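Local coordinates for protein allergen Bos d 2 (Bos taurus, PDB 4WFV) that probably carries pheromones, binding small odorant molecules as a secreted lipocalin, and acts as a major dander allergen of cattle, at residues Lys11-Trp16 / Ile42-Asp47; Cys48-Ile53 / Val69-Glu74. All coordinates share one frame; numbering follows the deposited sequence.

Contact 1: Lys11-Trp16 / Ile42-Asp47; sequences KIPGEW and IECIND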
loop_
_atom_site.group_PDB
_atom_site.type_symbol
_atom_site.label_atom_id
_atom_site.label_comp_id
_atom_site.label_asym_id
_atom_site.label_seq_id
_atom_site.Cartn_x
_atom_site.Cartn_y
_atom_site.Cartn_z
ATOM N N LYS A 11 -2.632 12.327 -9.248
ATOM C CA LYS A 11 -1.860 12.384 -8.006
ATOM C C LYS A 11 -1.273 11.024 -7.616
ATOM O O LYS A 11 -0.502 10.933 -6.658
ATOM C CB LYS A 11 -2.712 12.946 -6.866
ATOM C CG LYS A 11 -3.270 14.336 -7.178
ATOM C CD LYS A 11 -4.058 14.917 -6.024
ATOM C CE LYS A 11 -4.662 16.258 -6.409
ATOM N NZ LYS A 11 -3.676 17.099 -7.140
ATOM N N ILE A 12 -1.615 9.979 -8.363
ATOM C CA ILE A 12 -1.128 8.634 -8.039
ATOM C C ILE A 12 0.353 8.405 -8.373
ATOM O O ILE A 12 1.091 7.870 -7.548
ATOM C CB ILE A 12 -2.013 7.540 -8.671
ATOM C CG1 ILE A 12 -3.422 7.570 -8.054
ATOM C CG2 ILE A 12 -1.354 6.158 -8.521
ATOM C CD1 ILE A 12 -4.449 6.757 -8.816
ATOM N N PRO A 13 0.799 8.787 -9.581
ATOM C CA PRO A 13 2.204 8.555 -9.928
ATOM C C PRO A 13 3.129 9.357 -9.032
ATOM O O PRO A 13 2.758 10.434 -8.554
ATOM C CB PRO A 13 2.306 9.076 -11.368
ATOM C CG PRO A 13 0.926 9.037 -11.893
ATOM C CD PRO A 13 0.038 9.334 -10.720
ATOM N N GLY A 14 4.326 8.832 -8.803
ATOM C CA GLY A 14 5.330 9.576 -8.066
ATOM C C GLY A 14 6.208 8.723 -7.184
ATOM O O GLY A 14 6.049 7.493 -7.135
ATOM N N GLU A 15 7.117 9.389 -6.471
ATOM C CA GLU A 15 8.082 8.745 -5.573
ATOM C C GLU A 15 7.601 8.647 -4.123
ATOM O O GLU A 15 7.973 9.455 -3.268
ATOM C CB GLU A 15 9.399 9.522 -5.583
ATOM C CG GLU A 15 9.952 9.788 -6.964
ATOM C CD GLU A 15 10.580 8.563 -7.577
ATOM O OE1 GLU A 15 11.095 7.718 -6.815
ATOM O OE2 GLU A 15 10.560 8.445 -8.821
ATOM N N TRP A 16 6.823 7.624 -3.828
ATOM C CA TRP A 16 6.189 7.509 -2.523
ATOM C C TRP A 16 7.044 6.727 -1.537
ATOM O O TRP A 16 7.828 5.865 -1.928
ATOM C CB TRP A 16 4.873 6.766 -2.672
ATOM C CG TRP A 16 3.842 7.485 -3.484
ATOM C CD1 TRP A 16 3.537 7.273 -4.796
ATOM C CD2 TRP A 16 2.959 8.509 -3.022
ATOM N NE1 TRP A 16 2.528 8.123 -5.189
ATOM C CE2 TRP A 16 2.150 8.888 -4.114
ATOM C CE3 TRP A 16 2.782 9.155 -1.793
ATOM C CZ2 TRP A 16 1.175 9.879 -4.010
ATOM C CZ3 TRP A 16 1.809 10.137 -1.691
ATOM C CH2 TRP A 16 1.021 10.494 -2.797
ATOM N N ILE A 42 5.516 4.681 -7.946
ATOM C CA ILE A 42 4.335 4.218 -8.661
ATOM C C ILE A 42 4.279 5.013 -9.953
ATOM O O ILE A 42 4.491 6.226 -9.947
ATOM C CB ILE A 42 3.037 4.462 -7.863
ATOM C CG1 ILE A 42 3.088 3.750 -6.504
ATOM C CG2 ILE A 42 1.824 3.994 -8.656
ATOM C CD1 ILE A 42 1.876 4.046 -5.620
ATOM N N GLU A 43 4.014 4.331 -11.059
ATOM C CA GLU A 43 3.747 5.021 -12.312
ATOM C C GLU A 43 2.458 4.492 -12.932
ATOM O O GLU A 43 2.087 3.336 -12.732
ATOM C CB GLU A 43 4.923 4.862 -13.274
ATOM C CG GLU A 43 6.217 5.496 -12.777
ATOM C CD GLU A 43 6.131 7.013 -12.645
ATOM O OE1 GLU A 43 5.262 7.638 -13.295
ATOM O OE2 GLU A 43 6.933 7.588 -11.882
ATOM N N CYS A 44 1.764 5.349 -13.671
ATOM C CA CYS A 44 0.569 4.933 -14.389
ATOM C C CYS A 44 0.948 4.507 -15.799
ATOM O O CYS A 44 1.840 5.089 -16.415
ATOM C CB CYS A 44 -0.473 6.058 -14.439
ATOM S SG CYS A 44 -1.492 6.276 -12.937
ATOM N N ILE A 45 0.276 3.476 -16.293
ATOM C CA ILE A 45 0.452 3.011 -17.664
ATOM C C ILE A 45 -0.879 3.171 -18.388
ATOM O O ILE A 45 -1.926 2.850 -17.841
ATOM C CB ILE A 45 0.893 1.542 -17.694
ATOM C CG1 ILE A 45 2.233 1.384 -16.979
ATOM C CG2 ILE A 45 0.973 1.028 -19.129
ATOM C CD1 ILE A 45 2.636 -0.054 -16.734
ATOM N N ASN A 46 -0.841 3.686 -19.613
ATOM C CA ASN A 46 -2.067 3.898 -20.379
ATOM C C ASN A 46 -3.131 4.632 -19.562
ATOM O O ASN A 46 -4.262 4.163 -19.416
ATOM C CB ASN A 46 -2.616 2.569 -20.904
ATOM C CG ASN A 46 -1.672 1.897 -21.874
ATOM O OD1 ASN A 46 -1.023 2.560 -22.685
ATOM N ND2 ASN A 46 -1.582 0.574 -21.796
ATOM N N ASP A 47 -2.746 5.785 -19.027
ATOM C CA ASP A 47 -3.659 6.635 -18.263
ATOM C C ASP A 47 -4.284 5.880 -17.091
ATOM O O ASP A 47 -5.483 5.987 -16.834
ATOM C CB ASP A 47 -4.737 7.241 -19.169
ATOM C CG ASP A 47 -4.188 8.325 -20.087
ATOM O OD1 ASP A 47 -2.994 8.669 -19.959
ATOM O OD2 ASP A 47 -4.955 8.835 -20.931
#

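Contact 2: Cys48-Ile53 / Val69-Glu74; sequences CESLSI and VAKRQE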
loop_
_atom_site.group_PDB
_atom_site.type_symbol
_atom_site.label_atom_id
_atom_site.label_comp_id
_atom_site.label_asym_id
_atom_site.label_seq_id
_atom_site.Cartn_x
_atom_site.Cartn_y
_atom_site.Cartn_z
ATOM N N CYS A 48 -3.441 5.123 -16.399
ATOM C CA CYS A 48 -3.815 4.408 -15.169
ATOM C C CYS A 48 -4.685 3.171 -15.403
ATOM O O CYS A 48 -5.309 2.656 -14.475
ATOM C CB CYS A 48 -4.448 5.353 -14.137
ATOM S SG CYS A 48 -3.367 6.736 -13.615
ATOM N N GLU A 49 -4.705 2.675 -16.634
ATOM C CA GLU A 49 -5.344 1.392 -16.897
ATOM C C GLU A 49 -4.530 0.284 -16.235
ATOM O O GLU A 49 -5.063 -0.774 -15.898
ATOM C CB GLU A 49 -5.473 1.140 -18.400
ATOM C CG GLU A 49 -6.250 -0.122 -18.749
ATOM C CD GLU A 49 -7.701 -0.069 -18.295
ATOM O OE1 GLU A 49 -8.221 1.043 -18.058
ATOM O OE2 GLU A 49 -8.323 -1.147 -18.179
ATOM N N SER A 50 -3.235 0.528 -16.066
ATOM C CA SER A 50 -2.382 -0.318 -15.237
ATOM C C SER A 50 -1.484 0.547 -14.355
ATOM O O SER A 50 -1.223 1.721 -14.662
ATOM C CB SER A 50 -1.523 -1.257 -16.091
ATOM O OG SER A 50 -2.313 -2.276 -16.679
ATOM N N LEU A 51 -1.022 -0.032 -13.253
ATOM C CA LEU A 51 -0.039 0.614 -12.389
ATOM C C LEU A 51 1.251 -0.191 -12.360
ATOM O O LEU A 51 1.224 -1.417 -12.315
ATOM C CB LEU A 51 -0.567 0.758 -10.961
ATOM C CG LEU A 51 -1.875 1.506 -10.725
ATOM C CD1 LEU A 51 -2.205 1.491 -9.238
ATOM C CD2 LEU A 51 -1.789 2.939 -11.250
ATOM N N SER A 52 2.382 0.500 -12.388
ATOM C CA SER A 52 3.667 -0.137 -12.173
ATOM C C SER A 52 4.141 0.281 -10.789
ATOM O O SER A 52 4.247 1.470 -10.507
ATOM C CB SER A 52 4.667 0.313 -13.238
ATOM O OG SER A 52 5.919 -0.312 -13.050
ATOM N N ILE A 53 4.400 -0.686 -9.913
ATOM C CA ILE A 53 4.772 -0.381 -8.541
ATOM C C ILE A 53 6.135 -0.988 -8.239
ATOM O O ILE A 53 6.343 -2.201 -8.374
ATOM C CB ILE A 53 3.732 -0.923 -7.544
ATOM C CG1 ILE A 53 2.339 -0.399 -7.896
ATOM C CG2 ILE A 53 4.099 -0.531 -6.117
ATOM C CD1 ILE A 53 1.228 -1.041 -7.082
ATOM N N VAL A 69 3.241 -5.187 -11.753
ATOM C CA VAL A 69 2.256 -4.453 -12.525
ATOM C C VAL A 69 0.859 -4.897 -12.124
ATOM O O VAL A 69 0.563 -6.094 -12.081
ATOM C CB VAL A 69 2.461 -4.651 -14.043
ATOM C CG1 VAL A 69 1.382 -3.921 -14.827
ATOM C CG2 VAL A 69 3.841 -4.163 -14.450
ATOM N N ALA A 70 0.010 -3.929 -11.803
ATOM C CA ALA A 70 -1.374 -4.199 -11.437
ATOM C C ALA A 70 -2.302 -3.720 -12.550
ATOM O O ALA A 70 -2.121 -2.633 -13.085
ATOM C CB ALA A 70 -1.714 -3.498 -10.132
ATOM N N LYS A 71 -3.300 -4.527 -12.886
ATOM C CA LYS A 71 -4.235 -4.203 -13.965
ATOM C C LYS A 71 -5.576 -3.721 -13.430
ATOM O O LYS A 71 -6.130 -4.326 -12.521
ATOM C CB LYS A 71 -4.456 -5.443 -14.829
ATOM C CG LYS A 71 -5.497 -5.261 -15.927
ATOM C CD LYS A 71 -5.050 -4.264 -16.975
ATOM C CE LYS A 71 -6.123 -4.083 -18.038
ATOM N NZ LYS A 71 -5.739 -3.074 -19.063
ATOM N N ARG A 72 -6.114 -2.642 -14.001
ATOM C CA ARG A 72 -7.396 -2.112 -13.550
ATOM C C ARG A 72 -8.530 -3.111 -13.777
ATOM O O ARG A 72 -8.682 -3.663 -14.872
ATOM C CB ARG A 72 -7.728 -0.798 -14.263
ATOM C CG ARG A 72 -9.224 -0.598 -14.467
ATOM C CD ARG A 72 -9.519 0.745 -15.105
ATOM N NE ARG A 72 -9.123 1.833 -14.224
ATOM C CZ ARG A 72 -8.710 3.021 -14.651
ATOM N NH1 ARG A 72 -8.629 3.265 -15.953
ATOM N NH2 ARG A 72 -8.371 3.958 -13.776
ATOM N N GLN A 73 -9.319 -3.329 -12.730
ATOM C CA GLN A 73 -10.531 -4.136 -12.803
ATOM C C GLN A 73 -11.712 -3.214 -13.106
ATOM O O GLN A 73 -12.319 -3.290 -14.178
ATOM C CB GLN A 73 -10.737 -4.865 -11.474
ATOM C CG GLN A 73 -12.012 -5.701 -11.363
ATOM C CD GLN A 73 -12.066 -6.504 -10.067
ATOM O OE1 GLN A 73 -11.356 -7.499 -9.910
ATOM N NE2 GLN A 73 -12.895 -6.068 -9.131
ATOM N N GLU A 74 -12.030 -2.343 -12.155
ATOM C CA GLU A 74 -13.057 -1.316 -12.317
ATOM C C GLU A 74 -12.660 -0.119 -11.468
ATOM O O GLU A 74 -12.104 -0.290 -10.392
ATOM C CB GLU A 74 -14.426 -1.820 -11.845
ATOM C CG GLU A 74 -14.965 -3.022 -12.602
ATOM C CD GLU A 74 -15.229 -2.730 -14.066
ATOM O OE1 GLU A 74 -15.680 -1.611 -14.393
ATOM O OE2 GLU A 74 -14.979 -3.629 -14.893
HETATM O O HOH W 1 -2.990 -1.178 -19.605
#

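Contact 1: Lys11-Trp16 / Ile42-Asp47
In Ile42 and Trp16, which touch across the contact, the first torsion sets CG1 and CG, respectively, anti to the carbonyl carbon, beside the backbone N. In Ile42 the second torsion is extended (chi2 175°), which carries CD1 out to the indole. Ile42 CD1 lies 3.7 Å from Trp16 CD1, approaching the ring obliquely. The other branch, CG2, turns to Ile12, where the two methyls Ile12 CG2 and Ile42 CG2 touch at 3.8 Å. Ile42 thus touches Ile12 with one branch and the pyrrole atoms of Trp16 with the other.

A bond within its own segment fixes the rotation of the indole. Trp16 NE1 donates to Ile12 O at 2.8 Å, with the acceptor close to the ring plane. The donor sits 31° from the carbonyl plane.

Gly14 and Ile42 form a single antiparallel, hydrogen-bonded bridge. Gly14 N gives to Ile42 O at 2.9 Å. Ile42 N returns a bond to Gly14 O at 3.0 Å. Pro13 CA also makes a C-H contact to Ile42 O at 3.3 Å. Gly14 has a phi of 145°, where a CB would press on the preceding carbonyl oxygen.

Pro13 packs against Cys44. Its CG rests 3.8 Å from Cys44 SG, which is in a disulfide with Cys48. Glu43 OE1 stands 3.8 Å from Pro13 CB, while Glu43 OE2 pairs with Arg41.

Gly14, Glu15 and Trp16 spell the G-x-W motif of lipocalins, at the closed end of the barrel. Lys119 makes a cation-pi contact with the Trp16 ring, and Leu117 touches both Trp16 and Ile42. The contact joins the segment before strand 17-23 to the edge of strand 38-45. The two-bond bridge fixes the register of Gly14 against Ile42, while side-chain packing, mainly apolar, supplies much of the contact.

Contact 2: Cys48-Ile53 / Val69-Glu74
Glu49 and Arg72 meet through both backbone and side chain. Three backbone bonds join the antiparallel segments. Leu51 N to Ala70 O and Ala70 N to Leu51 O, each 2.8 Å, make Leu51 and Ala70 a hydrogen-bonded pair. Arg72 N reaches O of Glu49, just before the strand, at 2.9 Å. Toward strand 38-45, Glu49 and Ser50 both face Ile45 in a classic beta bulge.

The charged contacts centre on Glu49. Its CG is anti to the backbone N (chi1 -175°), and the chain bends at chi2. Arg72 NH1 meets OE1 of Glu49 at 3.1 Å on the anti side, 34° out of the carboxylate plane. Lys71 NZ forms a salt bridge to Glu49 OE2 at 3.3 Å, weak as a hydrogen bond. A water bonds Ser50 OG and, weakly, Lys71 NZ.

Cys48 O lies over the centre of one guanidinium face and also bonds Tyr78 OH. Arg72 NE bonds Gly75 O.

Apolar packing is slight. Leu51 CB and Ala70 CB, 4.5 Å apart, share the buried face of the hairpin, while Ser50 and Lys71 share the other. The Glu49 carboxylate faces two cationic groups, which would tend to stabilise its ionised form.

Both contacts reach the same antiparallel sheet, contact 1 through strand 38-45 and contact 2 through the next two strands, 50-59 and 62-74. Contact 1 ties the N-terminal segment to strand 38-45, and contact 2 joins its two strands as a hairpin. Strands 38-45 and 50-59 are themselves paired, with Glu43 O 2.9 Å from Ser52 N, and the disulfide bridges the turn between them. Leu51 CD2 packs on Cys44 SG, so the apolar sides of the contacts meet. Both are partly buried, but contact 1 has buried isoleucine and indole at its centre and just one backbone bridge. Contact 2 has continuous strand pairing and places its salt-bridge network toward the surface.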